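Local coordinates for protein MdcD (Pseudomonas aeruginosa, PDB 5VIP) that is probably the carboxyltransferase-like beta subunit of a biotin-independent malonate decarboxylase, acting in the decarboxylation of malonate carried as a thioester, at residues 20-25 against 71-76; 64-69 against 235-240. One frame throughout, in Å; residues are numbered along the deposited sequence.

Contact 1: residues 20-25 against 71-76; sequences QRARAL and AVLAAI
Leu73 reaches out from its strand and spreads its two methyls against Ala22 on helix 20-25. CD2 of Leu73 meets CB of Ala22 at 3.6 Å. The other methyl, CD1, lies against the Ala22 backbone, 3.7 Å from CA and 3.8 Å from the carbonyl O. Leu73 thus grips both the side chain and the main chain of one small residue. Its CG stands anti to the backbone N (chi1 -164°), which carries the fork out to the helix. The small Ala22 lets the backbones come close: its CA is 6.8 Å from that of Leu73. One turn on, CB of Leu25 borders CD1 of Leu73 more loosely, at 4.3 Å. This is a helix laid on one face of the mixed sheet, in a domain of the ClpP/crotonase superfamily. Leu73 and Ala75 point toward the helix, and Ala74 between them points away. On the far face, Val72 packs on an aromatic side chain of another protein chain. Arg21 also starts toward the strand, but its chain turns aside and packs on Leu115 of strand 111-115. Its guanidinium is hydrogen-bonded to the carbonyls of Leu16, Thr14 and Gly155.

Contact 2: residues 64-69 against 235-240; sequences GLLDGQ and SVLAYF
Leu66 N donates to Gln69 O at 2.8 Å, the shortest polar bond here, and Gln69 N returns a bond to Leu66 O. This pair closes a type I' turn at Leu66 to Gln69. Asp27 braces the turn from outside: its two carboxylate oxygens accept one backbone N-H each, from Asp67 and Gly68. No hydrogen bond crosses to helix 235-240, where the contact is apolar. Leu237 CD2 is the central methyl. It sits 3.7 Å from Leu66 CB and 4.0 Å from Asp67 CB, so it fits beside the start of the turn. The Leu237 side chain leaves the helix pointing neither at the turn nor away from it, but its end comes nearer. With CG anti to the carbonyl carbon (chi1 -69°), the fork ends up beside the turn and CD2 touches it. Leu66 divides its branches between two partners. CD2 goes to Leu237 CD2, at 4.0 Å. CD1 comes obliquely to the Phe240 ring, 3.6 Å from CE2. Asp67, exposed at the edge of the contact, takes part through CB, not through its carboxylate. Val236 and Phe240 carry the packing onward to strands 111-115 and 150-153. The whole is a beta hairpin with a two-residue loop, closed by a type I' turn, its tip resting beside a helix that packs on the sheet of a crotonase-like fold.

In the fold
Contact 1 and contact 2 have centres 12 Å apart and share the same mixed sheet. Strands 59-66 and 69-76 are the two antiparallel arms of one hairpin. Ala71 N and Gly64 O, 3.0 Å apart, probably form a hydrogen bond between them. Leu66 joins the two contacts through side chains as well: its CD1 lies 3.6 Å from Ala71 CB, and its CD2 packs 3.5 Å from Leu25 O. The helices of the two contacts also meet, as Leu25 touches Val232 and Arg233 of helix 229-242. Both helices reach Leu113 of strand 111-115, through Leu25 and Val236, so they pack on the same face of the sheet.

Contact 1: residues 20-25 against 71-76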
# COMPACT_ATOMS: atom_id res chain seq x y z
N GLN B 20 25.22 2.54 -7.46
CA GLN B 20 25.91 1.75 -8.47
C GLN B 20 24.95 0.85 -9.24
O GLN B 20 25.10 0.67 -10.44
CB GLN B 20 26.98 0.89 -7.83
CG GLN B 20 28.11 1.68 -7.20
CD GLN B 20 29.00 0.79 -6.37
OE1 GLN B 20 28.50 -0.01 -5.57
NE2 GLN B 20 30.31 0.90 -6.56
N ARG B 21 23.98 0.26 -8.55
CA ARG B 21 22.98 -0.57 -9.25
C ARG B 21 22.24 0.27 -10.30
O ARG B 21 22.02 -0.18 -11.43
CB ARG B 21 21.99 -1.17 -8.25
CG ARG B 21 22.59 -2.23 -7.34
CD ARG B 21 21.57 -2.72 -6.32
NE ARG B 21 22.20 -3.56 -5.31
CZ ARG B 21 21.57 -4.41 -4.51
NH1 ARG B 21 20.26 -4.57 -4.60
NH2 ARG B 21 22.26 -5.12 -3.63
N ALA B 22 21.89 1.49 -9.92
CA ALA B 22 21.13 2.37 -10.81
C ALA B 22 21.95 2.74 -12.04
O ALA B 22 21.45 2.70 -13.18
CB ALA B 22 20.68 3.63 -10.07
N ARG B 23 23.21 3.08 -11.83
CA ARG B 23 24.10 3.43 -12.92
C ARG B 23 24.36 2.23 -13.84
O ARG B 23 24.46 2.38 -15.05
CB ARG B 23 25.43 3.96 -12.36
CG ARG B 23 26.48 4.32 -13.40
CD ARG B 23 27.76 4.79 -12.69
NE ARG B 23 27.53 6.01 -11.92
CZ ARG B 23 27.38 6.07 -10.60
NH1 ARG B 23 27.46 4.96 -9.86
NH2 ARG B 23 27.16 7.23 -10.01
N ALA B 24 24.45 1.05 -13.24
CA ALA B 24 24.74 -0.17 -14.00
C ALA B 24 23.56 -0.57 -14.90
O ALA B 24 23.76 -1.11 -15.99
CB ALA B 24 25.08 -1.30 -13.05
N LEU B 25 22.34 -0.27 -14.47
CA LEU B 25 21.17 -0.74 -15.23
C LEU B 25 20.77 0.20 -16.37
O LEU B 25 20.33 -0.26 -17.42
CB LEU B 25 19.98 -0.95 -14.29
CG LEU B 25 20.09 -2.13 -13.32
CD1 LEU B 25 18.86 -2.19 -12.39
CD2 LEU B 25 20.26 -3.46 -14.06
N ALA B 71 13.24 6.74 -19.09
CA ALA B 71 13.11 5.95 -17.87
C ALA B 71 13.40 6.76 -16.61
O ALA B 71 14.10 7.79 -16.65
CB ALA B 71 14.04 4.74 -17.93
N VAL B 72 12.84 6.30 -15.50
CA VAL B 72 13.19 6.80 -14.19
C VAL B 72 13.41 5.57 -13.32
O VAL B 72 12.76 4.54 -13.49
CB VAL B 72 12.10 7.72 -13.60
CG1 VAL B 72 10.78 6.98 -13.45
CG2 VAL B 72 12.56 8.34 -12.24
N LEU B 73 14.37 5.68 -12.42
CA LEU B 73 14.77 4.56 -11.58
C LEU B 73 14.76 5.07 -10.15
O LEU B 73 15.35 6.11 -9.88
CB LEU B 73 16.16 4.05 -12.00
CG LEU B 73 16.67 2.69 -11.56
CD1 LEU B 73 17.79 2.22 -12.49
CD2 LEU B 73 17.16 2.75 -10.12
N ALA B 74 14.07 4.38 -9.25
CA ALA B 74 14.20 4.69 -7.84
C ALA B 74 14.81 3.48 -7.16
O ALA B 74 14.31 2.37 -7.29
CB ALA B 74 12.83 5.06 -7.21
N ALA B 75 15.91 3.70 -6.43
CA ALA B 75 16.62 2.63 -5.76
C ALA B 75 16.80 2.98 -4.28
O ALA B 75 17.34 4.03 -3.95
CB ALA B 75 17.96 2.37 -6.40
N ILE B 76 16.35 2.09 -3.41
CA ILE B 76 16.48 2.32 -1.97
C ILE B 76 17.78 1.72 -1.49
O ILE B 76 18.14 0.59 -1.85
CB ILE B 76 15.28 1.73 -1.20
CG1 ILE B 76 13.98 2.30 -1.76
CG2 ILE B 76 15.42 2.03 0.30
CD1 ILE B 76 12.72 1.66 -1.21

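Contact 2: residues 64-69 against 235-240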
# COMPACT_ATOMS: atom_id res chain seq x y z
N GLY B 64 17.26 8.43 -17.01
CA GLY B 64 18.15 7.80 -17.97
C GLY B 64 17.36 7.16 -19.08
O GLY B 64 16.17 7.46 -19.26
N LEU B 65 18.04 6.29 -19.83
CA LEU B 65 17.39 5.54 -20.90
C LEU B 65 17.49 4.05 -20.59
O LEU B 65 18.48 3.59 -20.00
CB LEU B 65 18.04 5.84 -22.26
CG LEU B 65 18.00 7.28 -22.75
CD1 LEU B 65 18.92 7.40 -23.99
CD2 LEU B 65 16.58 7.69 -23.08
N LEU B 66 16.47 3.31 -20.96
CA LEU B 66 16.51 1.85 -20.89
C LEU B 66 16.27 1.33 -22.30
O LEU B 66 15.15 1.40 -22.80
CB LEU B 66 15.46 1.30 -19.90
CG LEU B 66 15.81 1.53 -18.42
CD1 LEU B 66 14.65 1.18 -17.49
CD2 LEU B 66 17.05 0.71 -18.03
N ASP B 67 17.33 0.85 -22.94
CA ASP B 67 17.30 0.46 -24.36
C ASP B 67 16.77 1.60 -25.24
O ASP B 67 15.94 1.39 -26.12
CB ASP B 67 16.44 -0.80 -24.56
CG ASP B 67 16.82 -1.59 -25.81
OD1 ASP B 67 17.96 -1.43 -26.31
OD2 ASP B 67 15.97 -2.37 -26.29
N GLY B 68 17.24 2.82 -24.98
CA GLY B 68 16.82 3.97 -25.75
C GLY B 68 15.50 4.60 -25.34
O GLY B 68 15.12 5.63 -25.89
N GLN B 69 14.80 4.00 -24.38
CA GLN B 69 13.49 4.47 -23.96
C GLN B 69 13.59 5.30 -22.68
O GLN B 69 14.37 4.97 -21.80
CB GLN B 69 12.52 3.29 -23.76
CG GLN B 69 12.27 2.48 -25.01
CD GLN B 69 11.48 3.25 -26.04
OE1 GLN B 69 10.38 3.74 -25.77
NE2 GLN B 69 12.04 3.38 -27.22
N SER B 235 17.07 -8.92 -18.23
CA SER B 235 15.71 -9.29 -17.82
C SER B 235 14.82 -8.06 -17.68
O SER B 235 13.66 -8.07 -18.13
CB SER B 235 15.68 -10.07 -16.48
OG SER B 235 16.57 -11.17 -16.53
N VAL B 236 15.36 -7.02 -17.05
CA VAL B 236 14.62 -5.78 -16.87
C VAL B 236 14.16 -5.24 -18.23
O VAL B 236 12.98 -4.90 -18.41
CB VAL B 236 15.48 -4.72 -16.14
CG1 VAL B 236 14.86 -3.34 -16.28
CG2 VAL B 236 15.63 -5.10 -14.66
N LEU B 237 15.08 -5.21 -19.18
CA LEU B 237 14.75 -4.68 -20.50
C LEU B 237 13.69 -5.55 -21.22
O LEU B 237 12.80 -5.02 -21.89
CB LEU B 237 16.01 -4.57 -21.36
CG LEU B 237 17.03 -3.50 -20.94
CD1 LEU B 237 18.16 -3.45 -21.96
CD2 LEU B 237 16.38 -2.14 -20.80
N ALA B 238 13.80 -6.87 -21.08
CA ALA B 238 12.85 -7.78 -21.73
C ALA B 238 11.46 -7.58 -21.17
O ALA B 238 10.47 -7.62 -21.90
CB ALA B 238 13.29 -9.23 -21.55
N TYR B 239 11.37 -7.33 -19.86
CA TYR B 239 10.07 -7.16 -19.23
C TYR B 239 9.43 -5.83 -19.61
O TYR B 239 8.23 -5.79 -19.83
CB TYR B 239 10.17 -7.31 -17.71
CG TYR B 239 10.05 -8.76 -17.31
CD1 TYR B 239 8.83 -9.40 -17.37
CD2 TYR B 239 11.17 -9.50 -16.95
CE1 TYR B 239 8.71 -10.74 -17.03
CE2 TYR B 239 11.07 -10.83 -16.62
CZ TYR B 239 9.83 -11.45 -16.66
OH TYR B 239 9.71 -12.79 -16.32
N PHE B 240 10.21 -4.76 -19.70
CA PHE B 240 9.66 -3.51 -20.22
C PHE B 240 9.18 -3.67 -21.66
O PHE B 240 8.14 -3.13 -22.02
CB PHE B 240 10.68 -2.37 -20.15
CG PHE B 240 10.78 -1.77 -18.76
CD1 PHE B 240 9.67 -1.21 -18.16
CD2 PHE B 240 11.99 -1.77 -18.08
CE1 PHE B 240 9.75 -0.65 -16.89
CE2 PHE B 240 12.08 -1.21 -16.81
CZ PHE B 240 10.96 -0.66 -16.21